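Local coordinates for protein myosin IE heavy chain (Dictyostelium discoideum, PDB 1LKX) that is a single-headed actin-activated ATPase motor of class I, seen here as its motor domain, and may move membranes relative to actin, at residues 12-17 with 618-623; 451-456 with 478-483; 166-171 with 380-385. One frame throughout, in Å; residues are numbered along the deposited sequence.

Interaction 1. Residues 12-17 with 618-623; sequences DFVLLN and RVRRAG
The C-terminal end of helix 614-622, within the actin-binding region, meets the loop that runs up to helix 21-33. V14 and R621 carry most of the contact. The CG of R621 stands beside its own backbone N, and from there the chain runs out extended to NE, past V14 in the opposite direction; V14 CG1 lies 3.7 Å from R621 CG. At the far end R621 NH1 donates to L16 O at 2.9 Å, with an N-H...O angle of 148°. The bond lies in the plane of the L16 carbonyl and close to that of the guanidinium. V14 O lies over one face of the guanidinium, 3.0 Å from R621 NH1, but the angle is too poor for a hydrogen bond. The sequence is consistent with the SH1 helix of other myosins, which links the motor core to the converter, so the arginine joins that helix to the N-terminal loop. An alanine at R621 would lose both the bond to L16 O and the aliphatic stem lying along V14, and would probably loosen the loop's hold on the helix. At the preceding residue, the other branch of V14, CG2, crosses R620 obliquely and meets its CG at 3.4 Å. R620 then bends at chi2 and chi3 (67° and -71°) and carries its guanidinium off to a salt bridge with E422 on helix 398-430. On the loop side, V14 N is placed to donate to D12 OD1, an Asx turn in outline, while D12 OD2 accepts from G42 N.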
ATOM      1  N   ASP A  12       9.263   1.104  24.485  1.00 52.66           N
ATOM      2  CA  ASP A  12       7.857   1.070  24.884  1.00 53.97           C
ATOM      3  C   ASP A  12       7.488   2.342  25.684  1.00 53.44           C
ATOM      4  O   ASP A  12       7.939   2.555  26.806  1.00 51.39           O
ATOM      5  CB  ASP A  12       7.543  -0.179  25.718  1.00 55.41           C
ATOM      6  CG  ASP A  12       6.059  -0.310  26.029  1.00 55.94           C
ATOM      7  OD1 ASP A  12       5.475   0.660  26.558  1.00 57.66           O
ATOM      8  OD2 ASP A  12       5.477  -1.374  25.749  1.00 55.95           O
ATOM      9  N   PHE A  13       6.640   3.168  25.083  1.00 53.57           N
ATOM     10  CA  PHE A  13       6.213   4.424  25.669  1.00 52.63           C
ATOM     11  C   PHE A  13       5.349   4.301  26.908  1.00 53.55           C
ATOM     12  O   PHE A  13       5.221   5.258  27.664  1.00 55.11           O
ATOM     13  CB  PHE A  13       5.474   5.273  24.619  1.00 51.39           C
ATOM     14  CG  PHE A  13       6.329   5.673  23.441  1.00 50.08           C
ATOM     15  CD1 PHE A  13       6.415   4.865  22.315  1.00 49.48           C
ATOM     16  CD2 PHE A  13       7.072   6.848  23.474  1.00 49.55           C
ATOM     17  CE1 PHE A  13       7.227   5.220  21.240  1.00 49.13           C
ATOM     18  CE2 PHE A  13       7.885   7.210  22.403  1.00 49.57           C
ATOM     19  CZ  PHE A  13       7.963   6.391  21.283  1.00 49.08           C
ATOM     20  N   VAL A  14       4.747   3.145  27.137  1.00 54.17           N
ATOM     21  CA  VAL A  14       3.902   3.020  28.319  1.00 55.75           C
ATOM     22  C   VAL A  14       4.737   3.308  29.561  1.00 56.50           C
ATOM     23  O   VAL A  14       4.202   3.650  30.610  1.00 56.33           O
ATOM     24  CB  VAL A  14       3.294   1.613  28.444  1.00 56.49           C
ATOM     25  CG1 VAL A  14       2.242   1.607  29.521  1.00 56.41           C
ATOM     26  CG2 VAL A  14       2.692   1.177  27.116  1.00 57.52           C
ATOM     27  N   LEU A  15       6.056   3.177  29.423  1.00 57.31           N
ATOM     28  CA  LEU A  15       6.977   3.421  30.525  1.00 57.52           C
ATOM     29  C   LEU A  15       7.425   4.863  30.612  1.00 58.40           C
ATOM     30  O   LEU A  15       8.371   5.166  31.335  1.00 59.68           O
ATOM     31  CB  LEU A  15       8.225   2.553  30.402  1.00 57.08           C
ATOM     32  CG  LEU A  15       7.992   1.056  30.388  1.00 57.68           C
ATOM     33  CD1 LEU A  15       9.328   0.352  30.281  1.00 57.81           C
ATOM     34  CD2 LEU A  15       7.247   0.652  31.636  1.00 57.62           C
ATOM     35  N   LEU A  16       6.776   5.753  29.873  1.00 58.88           N
ATOM     36  CA  LEU A  16       7.153   7.160  29.940  1.00 60.13           C
ATOM     37  C   LEU A  16       6.848   7.680  31.333  1.00 61.74           C
ATOM     38  O   LEU A  16       5.780   7.409  31.888  1.00 61.64           O
ATOM     39  CB  LEU A  16       6.373   7.991  28.921  1.00 59.29           C
ATOM     40  CG  LEU A  16       6.774   7.941  27.448  1.00 57.67           C
ATOM     41  CD1 LEU A  16       5.743   8.681  26.619  1.00 57.00           C
ATOM     42  CD2 LEU A  16       8.149   8.556  27.267  1.00 57.51           C
ATOM     43  N   ASN A  17       7.798   8.418  31.893  1.00 64.16           N
ATOM     44  CA  ASN A  17       7.667   9.008  33.231  1.00 66.85           C
ATOM     45  C   ASN A  17       6.354   9.795  33.309  1.00 66.86           C
ATOM     46  O   ASN A  17       5.449   9.486  34.097  1.00 66.60           O
ATOM     47  CB  ASN A  17       8.832   9.970  33.472  1.00 68.78           C
ATOM     48  CG  ASN A  17       8.965  10.995  32.350  1.00 71.72           C
ATOM     49  OD1 ASN A  17       9.172  10.629  31.185  1.00 72.55           O
ATOM     50  ND2 ASN A  17       8.825  12.280  32.688  1.00 72.94           N
ATOM     51  N   ARG A 618      -1.791   6.148  26.616  1.00 57.94           N
ATOM     52  CA  ARG A 618      -2.753   6.452  27.656  1.00 58.42           C
ATOM     53  C   ARG A 618      -3.623   5.226  27.935  1.00 58.29           C
ATOM     54  O   ARG A 618      -3.617   4.708  29.050  1.00 58.97           O
ATOM     55  CB  ARG A 618      -3.605   7.654  27.238  1.00 59.44           C
ATOM     56  CG  ARG A 618      -4.233   8.418  28.396  1.00 62.23           C
ATOM     57  CD  ARG A 618      -4.871   9.730  27.933  1.00 64.49           C
ATOM     58  NE  ARG A 618      -3.907  10.580  27.233  1.00 67.18           N
ATOM     59  CZ  ARG A 618      -2.891  11.212  27.818  1.00 69.86           C
ATOM     60  NH1 ARG A 618      -2.697  11.104  29.126  1.00 71.41           N
ATOM     61  NH2 ARG A 618      -2.054  11.944  27.093  1.00 71.52           N
ATOM     62  N   VAL A 619      -4.355   4.753  26.930  1.00 57.93           N
ATOM     63  CA  VAL A 619      -5.212   3.582  27.106  1.00 57.82           C
ATOM     64  C   VAL A 619      -4.401   2.428  27.677  1.00 59.67           C
ATOM     65  O   VAL A 619      -4.775   1.840  28.687  1.00 60.00           O
ATOM     66  CB  VAL A 619      -5.852   3.118  25.765  1.00 56.17           C
ATOM     67  CG1 VAL A 619      -6.349   1.685  25.884  1.00 54.62           C
ATOM     68  CG2 VAL A 619      -7.006   4.017  25.401  1.00 53.45           C
ATOM     69  N   ARG A 620      -3.286   2.116  27.024  1.00 62.03           N
ATOM     70  CA  ARG A 620      -2.410   1.023  27.447  1.00 64.44           C
ATOM     71  C   ARG A 620      -2.098   1.116  28.947  1.00 66.27           C
ATOM     72  O   ARG A 620      -1.970   0.101  29.643  1.00 66.35           O
ATOM     73  CB  ARG A 620      -1.112   1.063  26.640  1.00 64.16           C
ATOM     74  CG  ARG A 620      -0.351  -0.253  26.605  1.00 64.90           C
ATOM     75  CD  ARG A 620      -1.121  -1.311  25.834  1.00 64.34           C
ATOM     76  NE  ARG A 620      -2.298  -1.782  26.557  1.00 64.45           N
ATOM     77  CZ  ARG A 620      -3.426  -2.163  25.965  1.00 65.52           C
ATOM     78  NH1 ARG A 620      -3.530  -2.118  24.641  1.00 66.47           N
ATOM     79  NH2 ARG A 620      -4.443  -2.609  26.690  1.00 65.69           N
ATOM     80  N   ARG A 621      -1.961   2.339  29.441  1.00 67.80           N
ATOM     81  CA  ARG A 621      -1.701   2.527  30.852  1.00 69.11           C
ATOM     82  C   ARG A 621      -2.958   2.133  31.619  1.00 70.36           C
ATOM     83  O   ARG A 621      -3.087   0.984  32.043  1.00 71.83           O
ATOM     84  CB  ARG A 621      -1.325   3.977  31.136  1.00 68.42           C
ATOM     85  CG  ARG A 621       0.154   4.238  31.008  1.00 67.72           C
ATOM     86  CD  ARG A 621       0.465   5.672  31.310  1.00 67.88           C
ATOM     87  NE  ARG A 621       1.877   5.858  31.610  1.00 68.64           N
ATOM     88  CZ  ARG A 621       2.484   5.351  32.678  1.00 68.49           C
ATOM     89  NH1 ARG A 621       3.777   5.573  32.871  1.00 67.87           N
ATOM     90  NH2 ARG A 621       1.798   4.622  33.549  1.00 68.29           N
ATOM     91  N   ALA A 622      -3.889   3.072  31.770  1.00 70.79           N
ATOM     92  CA  ALA A 622      -5.137   2.822  32.486  1.00 71.56           C
ATOM     93  C   ALA A 622      -5.671   1.401  32.285  1.00 72.08           C
ATOM     94  O   ALA A 622      -6.221   0.799  33.209  1.00 71.72           O
ATOM     95  CB  ALA A 622      -6.191   3.842  32.052  1.00 71.58           C
ATOM     96  N   GLY A 623      -5.495   0.871  31.077  1.00 72.95           N
ATOM     97  CA  GLY A 623      -5.973  -0.467  30.754  1.00 74.64           C
ATOM     98  C   GLY A 623      -5.154  -1.619  31.305  1.00 75.47           C
ATOM     99  O   GLY A 623      -4.228  -1.413  32.087  1.00 75.58           O
TER

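Interaction 2. Residues 451-456 with 478-483; sequences KPIGLI and CKQFEK
F481 is the centre of this contact, and its ring tip points at the turn leading into helix 455-464. The two pieces belong to the helix-loop-helix, 455-464 followed by 470-480, that, as in other myosins, probably belongs to the actin-binding face of the lower 50 kDa subdomain; the contact brings the start of the first helix against the residues that end the second. I453 O lies at the ring edge, 3.6 Å from F481 CZ, and G454 CA comes to the same edge at 4.1 Å from CZ. L455 reaches the ring obliquely, its CD2 being 4.2 Å from F481 CE2. No hydrogen bond crosses between the segments. Nearer the surface, I453 and Q480 cross at about a right angle, with the CG2 branch of I453 set against the end of the glutamine, 3.4 Å from Q480 CD. With CG anti to the backbone N, Q480 sets that CG 3.9 Å above the plane of the F481 ring, offset toward the rim; the bend at chi2 (63°) then turns the amide to I453 CG2. Further out, G454 takes the N-cap position of helix 455-464, and L455 shares a backbone hydrogen bond with I448, whose loop F481 also touches. K451 and I456 touch helix 562-577, both at R567. Beyond F481, just after strand 487-488, S489 OG is hydrogen-bonded to E482 OE2.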
ATOM      1  N   LYS A 451     -21.010   5.765   0.464  1.00 76.83           N
ATOM      2  CA  LYS A 451     -22.411   5.420   0.174  1.00 77.86           C
ATOM      3  C   LYS A 451     -23.268   6.556  -0.402  1.00 77.93           C
ATOM      4  O   LYS A 451     -22.782   7.685  -0.477  1.00 79.72           O
ATOM      5  CB  LYS A 451     -23.043   4.822   1.436  1.00 78.19           C
ATOM      6  CG  LYS A 451     -22.445   3.451   1.810  1.00 79.73           C
ATOM      7  CD  LYS A 451     -21.038   3.579   2.402  1.00 79.54           C
ATOM      8  CE  LYS A 451     -20.310   2.238   2.504  1.00 79.09           C
ATOM      9  NZ  LYS A 451     -19.761   1.778   1.195  1.00 78.52           N
ATOM     10  N   PRO A 452     -24.544   6.278  -0.816  1.00 76.80           N
ATOM     11  CA  PRO A 452     -25.508   7.246  -1.404  1.00 74.84           C
ATOM     12  C   PRO A 452     -25.345   8.657  -0.867  1.00 73.90           C
ATOM     13  O   PRO A 452     -25.667   8.914   0.296  1.00 75.54           O
ATOM     14  CB  PRO A 452     -26.864   6.667  -1.028  1.00 74.25           C
ATOM     15  CG  PRO A 452     -26.611   5.215  -1.115  1.00 76.69           C
ATOM     16  CD  PRO A 452     -25.246   5.031  -0.456  1.00 76.38           C
ATOM     17  N   ILE A 453     -24.875   9.575  -1.709  1.00 71.07           N
ATOM     18  CA  ILE A 453     -24.616  10.957  -1.284  1.00 68.65           C
ATOM     19  C   ILE A 453     -23.221  10.986  -0.647  1.00 67.41           C
ATOM     20  O   ILE A 453     -23.050  11.371   0.509  1.00 67.30           O
ATOM     21  CB  ILE A 453     -25.625  11.465  -0.224  1.00 67.57           C
ATOM     22  CG1 ILE A 453     -27.054  11.283  -0.718  1.00 67.87           C
ATOM     23  CG2 ILE A 453     -25.391  12.931   0.054  1.00 66.97           C
ATOM     24  CD1 ILE A 453     -28.081  11.509   0.359  1.00 68.43           C
ATOM     25  N   GLY A 454     -22.229  10.545  -1.412  1.00 66.10           N
ATOM     26  CA  GLY A 454     -20.859  10.526  -0.942  1.00 63.90           C
ATOM     27  C   GLY A 454     -20.037  10.964  -2.128  1.00 62.65           C
ATOM     28  O   GLY A 454     -20.517  10.894  -3.255  1.00 63.22           O
ATOM     29  N   LEU A 455     -18.810  11.413  -1.901  1.00 60.86           N
ATOM     30  CA  LEU A 455     -17.987  11.870  -3.008  1.00 59.61           C
ATOM     31  C   LEU A 455     -17.956  10.937  -4.213  1.00 59.65           C
ATOM     32  O   LEU A 455     -18.415  11.308  -5.291  1.00 60.20           O
ATOM     33  CB  LEU A 455     -16.564  12.133  -2.547  1.00 58.62           C
ATOM     34  CG  LEU A 455     -16.372  13.275  -1.560  1.00 58.67           C
ATOM     35  CD1 LEU A 455     -14.888  13.427  -1.275  1.00 58.70           C
ATOM     36  CD2 LEU A 455     -16.945  14.559  -2.131  1.00 58.76           C
ATOM     37  N   ILE A 456     -17.431   9.730  -4.057  1.00 59.03           N
ATOM     38  CA  ILE A 456     -17.362   8.847  -5.210  1.00 59.33           C
ATOM     39  C   ILE A 456     -18.710   8.376  -5.717  1.00 59.04           C
ATOM     40  O   ILE A 456     -18.829   7.959  -6.871  1.00 58.82           O
ATOM     41  CB  ILE A 456     -16.450   7.623  -4.955  1.00 60.42           C
ATOM     42  CG1 ILE A 456     -16.793   6.961  -3.626  1.00 61.47           C
ATOM     43  CG2 ILE A 456     -14.986   8.058  -4.982  1.00 59.50           C
ATOM     44  CD1 ILE A 456     -15.827   5.837  -3.268  1.00 61.97           C
ATOM     45  N   CYS A 478     -20.140  20.695  -3.775  1.00 58.35           N
ATOM     46  CA  CYS A 478     -20.168  21.947  -3.033  1.00 60.29           C
ATOM     47  C   CYS A 478     -21.529  22.285  -2.458  1.00 61.57           C
ATOM     48  O   CYS A 478     -21.628  22.844  -1.361  1.00 62.09           O
ATOM     49  CB  CYS A 478     -19.676  23.094  -3.917  1.00 60.93           C
ATOM     50  SG  CYS A 478     -17.913  22.997  -4.375  1.00 60.68           S
ATOM     51  N   LYS A 479     -22.580  21.947  -3.196  1.00 62.60           N
ATOM     52  CA  LYS A 479     -23.935  22.205  -2.735  1.00 63.11           C
ATOM     53  C   LYS A 479     -24.362  21.123  -1.748  1.00 61.86           C
ATOM     54  O   LYS A 479     -24.785  21.421  -0.638  1.00 61.81           O
ATOM     55  CB  LYS A 479     -24.911  22.235  -3.917  1.00 65.68           C
ATOM     56  CG  LYS A 479     -24.725  23.420  -4.857  1.00 69.00           C
ATOM     57  CD  LYS A 479     -25.782  23.414  -5.965  1.00 71.25           C
ATOM     58  CE  LYS A 479     -25.668  24.650  -6.857  1.00 72.87           C
ATOM     59  NZ  LYS A 479     -24.335  24.772  -7.520  1.00 73.49           N
ATOM     60  N   GLN A 480     -24.231  19.868  -2.162  1.00 61.24           N
ATOM     61  CA  GLN A 480     -24.617  18.720  -1.353  1.00 61.11           C
ATOM     62  C   GLN A 480     -23.965  18.694   0.015  1.00 61.05           C
ATOM     63  O   GLN A 480     -24.515  18.147   0.966  1.00 59.86           O
ATOM     64  CB  GLN A 480     -24.281  17.432  -2.104  1.00 62.20           C
ATOM     65  CG  GLN A 480     -24.642  16.162  -1.361  1.00 63.24           C
ATOM     66  CD  GLN A 480     -26.133  16.025  -1.117  1.00 63.76           C
ATOM     67  OE1 GLN A 480     -26.928  15.987  -2.057  1.00 63.56           O
ATOM     68  NE2 GLN A 480     -26.518  15.946   0.149  1.00 64.66           N
ATOM     69  N   PHE A 481     -22.784  19.286   0.113  1.00 62.77           N
ATOM     70  CA  PHE A 481     -22.062  19.313   1.377  1.00 64.38           C
ATOM     71  C   PHE A 481     -21.847  20.734   1.871  1.00 65.55           C
ATOM     72  O   PHE A 481     -22.723  21.587   1.746  1.00 65.43           O
ATOM     73  CB  PHE A 481     -20.719  18.599   1.223  1.00 63.50           C
ATOM     74  CG  PHE A 481     -20.850  17.150   0.871  1.00 62.54           C
ATOM     75  CD1 PHE A 481     -21.203  16.220   1.841  1.00 62.51           C
ATOM     76  CD2 PHE A 481     -20.676  16.720  -0.440  1.00 61.53           C
ATOM     77  CE1 PHE A 481     -21.389  14.875   1.509  1.00 62.30           C
ATOM     78  CE2 PHE A 481     -20.858  15.385  -0.777  1.00 61.87           C
ATOM     79  CZ  PHE A 481     -21.218  14.458   0.201  1.00 61.47           C
ATOM     80  N   GLU A 482     -20.671  20.987   2.424  1.00 67.15           N
ATOM     81  CA  GLU A 482     -20.368  22.304   2.957  1.00 69.37           C
ATOM     82  C   GLU A 482     -21.532  22.763   3.810  1.00 68.04           C
ATOM     83  O   GLU A 482     -22.285  23.674   3.479  1.00 67.35           O
ATOM     84  CB  GLU A 482     -20.073  23.295   1.835  1.00 72.87           C
ATOM     85  CG  GLU A 482     -18.673  23.105   1.263  1.00 76.41           C
ATOM     86  CD  GLU A 482     -18.310  24.137   0.216  1.00 78.83           C
ATOM     87  OE1 GLU A 482     -18.939  24.131  -0.872  1.00 78.14           O
ATOM     88  OE2 GLU A 482     -17.394  24.953   0.494  1.00 80.83           O
ATOM     89  N   LYS A 483     -21.638  22.054   4.919  1.00 67.24           N
ATOM     90  CA  LYS A 483     -22.615  22.206   5.980  1.00 66.53           C
ATOM     91  C   LYS A 483     -22.150  20.952   6.708  1.00 65.46           C
ATOM     92  O   LYS A 483     -22.617  20.585   7.788  1.00 66.14           O
ATOM     93  CB  LYS A 483     -24.047  22.057   5.450  1.00 66.84           C
ATOM     94  CG  LYS A 483     -25.094  22.796   6.293  1.00 66.46           C
ATOM     95  CD  LYS A 483     -24.719  24.273   6.455  1.00 67.21           C
ATOM     96  CE  LYS A 483     -25.646  25.018   7.421  1.00 68.96           C
ATOM     97  NZ  LYS A 483     -27.046  25.182   6.918  1.00 68.34           N
TER

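Interaction 3. Residues 166-171 with 380-385; sequences MQFNAV and PVIGIL. Unlike the reference sequence in segment 380-385: P380 (reference Thr).
I382 fills the gap between M166 and F168, two bumps on one face of the neighbouring strand. Its CB lies 4.1 Å from M166 CB and 4.0 Å from F168 CE1, the aromatic ring crossing it obliquely. Two residues on from I382, I384 puts its CD1 4.2 Å from M166 CG, the methionine bending at chi2 and chi3. At the other end P380, a threonine in the reference sequence, slots in where the strand turns off: its CG is 4.2 Å from F168 CB and its CD 3.8 Å from N169 C, with F168 O also against that CD. The backbones beneath run antiparallel, at 171° between the two short strand axes, toward one side of the sheet at the core of the transducer of the myosin motor, strand 161-168 lying between 381-386 and the outermost 174-182. M166 and I382 form a hydrogen-bonded pair, N to O both ways, and F168 N closes the row on P380 O at 3.0 Å. Q167 and V381, a non-hydrogen-bonded pair, turn their side chains to the opposite face of the sheet, where the CG1 branch of V381 packs 3.3 Å from M166 O. Two helices fit over the face of M166 and I382: M115, L118 and I114 of helix 107-121 settle against M166, I382 and I384, while M88 of helix 77-91 touches F168, P380 and I382.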
ATOM      1  N   MET A 166       1.358 -14.897   3.238  1.00 48.84           N
ATOM      2  CA  MET A 166       2.299 -15.990   3.443  1.00 49.90           C
ATOM      3  C   MET A 166       1.477 -17.234   3.792  1.00 49.07           C
ATOM      4  O   MET A 166       0.704 -17.221   4.755  1.00 49.35           O
ATOM      5  CB  MET A 166       3.231 -15.672   4.611  1.00 53.76           C
ATOM      6  CG  MET A 166       3.957 -14.330   4.538  1.00 58.36           C
ATOM      7  SD  MET A 166       5.446 -14.342   3.530  1.00 63.18           S
ATOM      8  CE  MET A 166       6.310 -15.861   4.220  1.00 61.68           C
ATOM      9  N   GLN A 167       1.647 -18.307   3.024  1.00 47.00           N
ATOM     10  CA  GLN A 167       0.904 -19.536   3.268  1.00 45.70           C
ATOM     11  C   GLN A 167       1.762 -20.594   3.941  1.00 45.13           C
ATOM     12  O   GLN A 167       2.850 -20.915   3.468  1.00 44.84           O
ATOM     13  CB  GLN A 167       0.372 -20.085   1.952  1.00 45.82           C
ATOM     14  CG  GLN A 167      -0.446 -19.087   1.176  1.00 46.93           C
ATOM     15  CD  GLN A 167      -0.696 -19.528  -0.255  1.00 48.00           C
ATOM     16  OE1 GLN A 167      -1.282 -18.793  -1.049  1.00 49.27           O
ATOM     17  NE2 GLN A 167      -0.249 -20.729  -0.590  1.00 47.98           N
ATOM     18  N   PHE A 168       1.264 -21.142   5.044  1.00 44.66           N
ATOM     19  CA  PHE A 168       1.981 -22.177   5.781  1.00 44.76           C
ATOM     20  C   PHE A 168       1.069 -23.363   5.987  1.00 45.51           C
ATOM     21  O   PHE A 168      -0.147 -23.251   5.814  1.00 47.48           O
ATOM     22  CB  PHE A 168       2.388 -21.685   7.175  1.00 43.71           C
ATOM     23  CG  PHE A 168       3.188 -20.427   7.168  1.00 42.21           C
ATOM     24  CD1 PHE A 168       2.578 -19.203   6.925  1.00 40.54           C
ATOM     25  CD2 PHE A 168       4.558 -20.465   7.395  1.00 40.63           C
ATOM     26  CE1 PHE A 168       3.325 -18.031   6.909  1.00 40.15           C
ATOM     27  CE2 PHE A 168       5.308 -19.296   7.380  1.00 40.42           C
ATOM     28  CZ  PHE A 168       4.692 -18.076   7.136  1.00 39.40           C
ATOM     29  N   ASN A 169       1.653 -24.494   6.365  1.00 45.39           N
ATOM     30  CA  ASN A 169       0.875 -25.690   6.672  1.00 45.59           C
ATOM     31  C   ASN A 169       0.830 -25.789   8.203  1.00 46.11           C
ATOM     32  O   ASN A 169       1.550 -25.065   8.896  1.00 46.63           O
ATOM     33  CB  ASN A 169       1.535 -26.935   6.090  1.00 44.64           C
ATOM     34  CG  ASN A 169       2.964 -27.110   6.561  1.00 44.49           C
ATOM     35  OD1 ASN A 169       3.401 -26.465   7.510  1.00 44.73           O
ATOM     36  ND2 ASN A 169       3.697 -27.994   5.904  1.00 43.01           N
ATOM     37  N   ALA A 170      -0.001 -26.678   8.731  1.00 46.63           N
ATOM     38  CA  ALA A 170      -0.121 -26.838  10.180  1.00 47.37           C
ATOM     39  C   ALA A 170       1.220 -26.960  10.916  1.00 48.34           C
ATOM     40  O   ALA A 170       1.348 -26.528  12.062  1.00 49.20           O
ATOM     41  CB  ALA A 170      -0.978 -28.043  10.487  1.00 47.81           C
ATOM     42  N   VAL A 171       2.212 -27.555  10.261  1.00 48.42           N
ATOM     43  CA  VAL A 171       3.522 -27.733  10.862  1.00 48.83           C
ATOM     44  C   VAL A 171       4.293 -26.417  10.934  1.00 48.82           C
ATOM     45  O   VAL A 171       5.257 -26.290  11.696  1.00 50.46           O
ATOM     46  CB  VAL A 171       4.339 -28.797  10.083  1.00 49.90           C
ATOM     47  CG1 VAL A 171       5.826 -28.704  10.422  1.00 51.42           C
ATOM     48  CG2 VAL A 171       3.828 -30.180  10.442  1.00 50.32           C
ATOM     49  N   PRO A 380      -2.818 -22.394   7.487  1.00 49.62           N
ATOM     50  CA  PRO A 380      -2.915 -21.051   8.071  1.00 48.21           C
ATOM     51  C   PRO A 380      -2.146 -20.055   7.231  1.00 46.22           C
ATOM     52  O   PRO A 380      -1.199 -20.422   6.548  1.00 47.94           O
ATOM     53  CB  PRO A 380      -2.312 -21.228   9.457  1.00 47.74           C
ATOM     54  CG  PRO A 380      -1.254 -22.231   9.202  1.00 49.79           C
ATOM     55  CD  PRO A 380      -1.938 -23.250   8.300  1.00 49.17           C
ATOM     56  N   VAL A 381      -2.559 -18.796   7.293  1.00 44.15           N
ATOM     57  CA  VAL A 381      -1.947 -17.727   6.517  1.00 41.97           C
ATOM     58  C   VAL A 381      -1.523 -16.513   7.338  1.00 42.16           C
ATOM     59  O   VAL A 381      -2.111 -16.207   8.376  1.00 42.98           O
ATOM     60  CB  VAL A 381      -2.929 -17.233   5.454  1.00 40.42           C
ATOM     61  CG1 VAL A 381      -2.359 -16.049   4.710  1.00 39.64           C
ATOM     62  CG2 VAL A 381      -3.240 -18.354   4.510  1.00 41.98           C
ATOM     63  N   ILE A 382      -0.490 -15.824   6.877  1.00 40.44           N
ATOM     64  CA  ILE A 382      -0.053 -14.618   7.550  1.00 39.88           C
ATOM     65  C   ILE A 382      -0.037 -13.523   6.498  1.00 39.99           C
ATOM     66  O   ILE A 382       0.819 -13.508   5.625  1.00 40.42           O
ATOM     67  CB  ILE A 382       1.349 -14.751   8.147  1.00 38.78           C
ATOM     68  CG1 ILE A 382       1.303 -15.597   9.413  1.00 38.10           C
ATOM     69  CG2 ILE A 382       1.883 -13.388   8.487  1.00 38.45           C
ATOM     70  CD1 ILE A 382       2.609 -15.608  10.167  1.00 37.90           C
ATOM     71  N   GLY A 383      -1.003 -12.618   6.571  1.00 40.37           N
ATOM     72  CA  GLY A 383      -1.061 -11.543   5.605  1.00 39.95           C
ATOM     73  C   GLY A 383      -0.220 -10.360   6.029  1.00 39.39           C
ATOM     74  O   GLY A 383      -0.006 -10.126   7.213  1.00 39.13           O
ATOM     75  N   ILE A 384       0.269  -9.617   5.050  1.00 39.13           N
ATOM     76  CA  ILE A 384       1.077  -8.444   5.303  1.00 39.19           C
ATOM     77  C   ILE A 384       0.530  -7.361   4.387  1.00 40.10           C
ATOM     78  O   ILE A 384       0.464  -7.539   3.179  1.00 41.04           O
ATOM     79  CB  ILE A 384       2.537  -8.697   4.950  1.00 39.69           C
ATOM     80  CG1 ILE A 384       3.061  -9.916   5.706  1.00 40.38           C
ATOM     81  CG2 ILE A 384       3.368  -7.492   5.314  1.00 41.54           C
ATOM     82  CD1 ILE A 384       4.504 -10.267   5.374  1.00 38.76           C
ATOM     83  N   LEU A 385       0.127  -6.237   4.961  1.00 41.19           N
ATOM     84  CA  LEU A 385      -0.432  -5.156   4.166  1.00 40.90           C
ATOM     85  C   LEU A 385       0.568  -4.056   3.884  1.00 41.85           C
ATOM     86  O   LEU A 385       1.212  -3.552   4.787  1.00 43.05           O
ATOM     87  CB  LEU A 385      -1.639  -4.552   4.875  1.00 39.28           C
ATOM     88  CG  LEU A 385      -2.291  -3.436   4.072  1.00 38.14           C
ATOM     89  CD1 LEU A 385      -3.095  -4.035   2.962  1.00 37.78           C
ATOM     90  CD2 LEU A 385      -3.182  -2.609   4.953  1.00 39.26           C
TER

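In the fold
All three contacts lie in one motor domain, but none touches another. Along the chain, interaction 3 closes before interaction 2 opens, and both nest inside the loop of some 600 residues closed by interaction 1. Interaction 3 sits in the central sheet, I384 about 11 Å (side chain to ligand) from the bound ADP; strand 381-386 leads past Y388 and G389 of the vanadate pocket into helix 398-430, which meets R620 of interaction 1, centres about 31 Å apart. Interaction 2 lies well away, its centre about 41 Å from interaction 3's and about 39 Å from interaction 1's. Nucleotide-side sheet, probable SH1 helix and probable actin-side helix-loop-helix thus occupy separate parts of one motor.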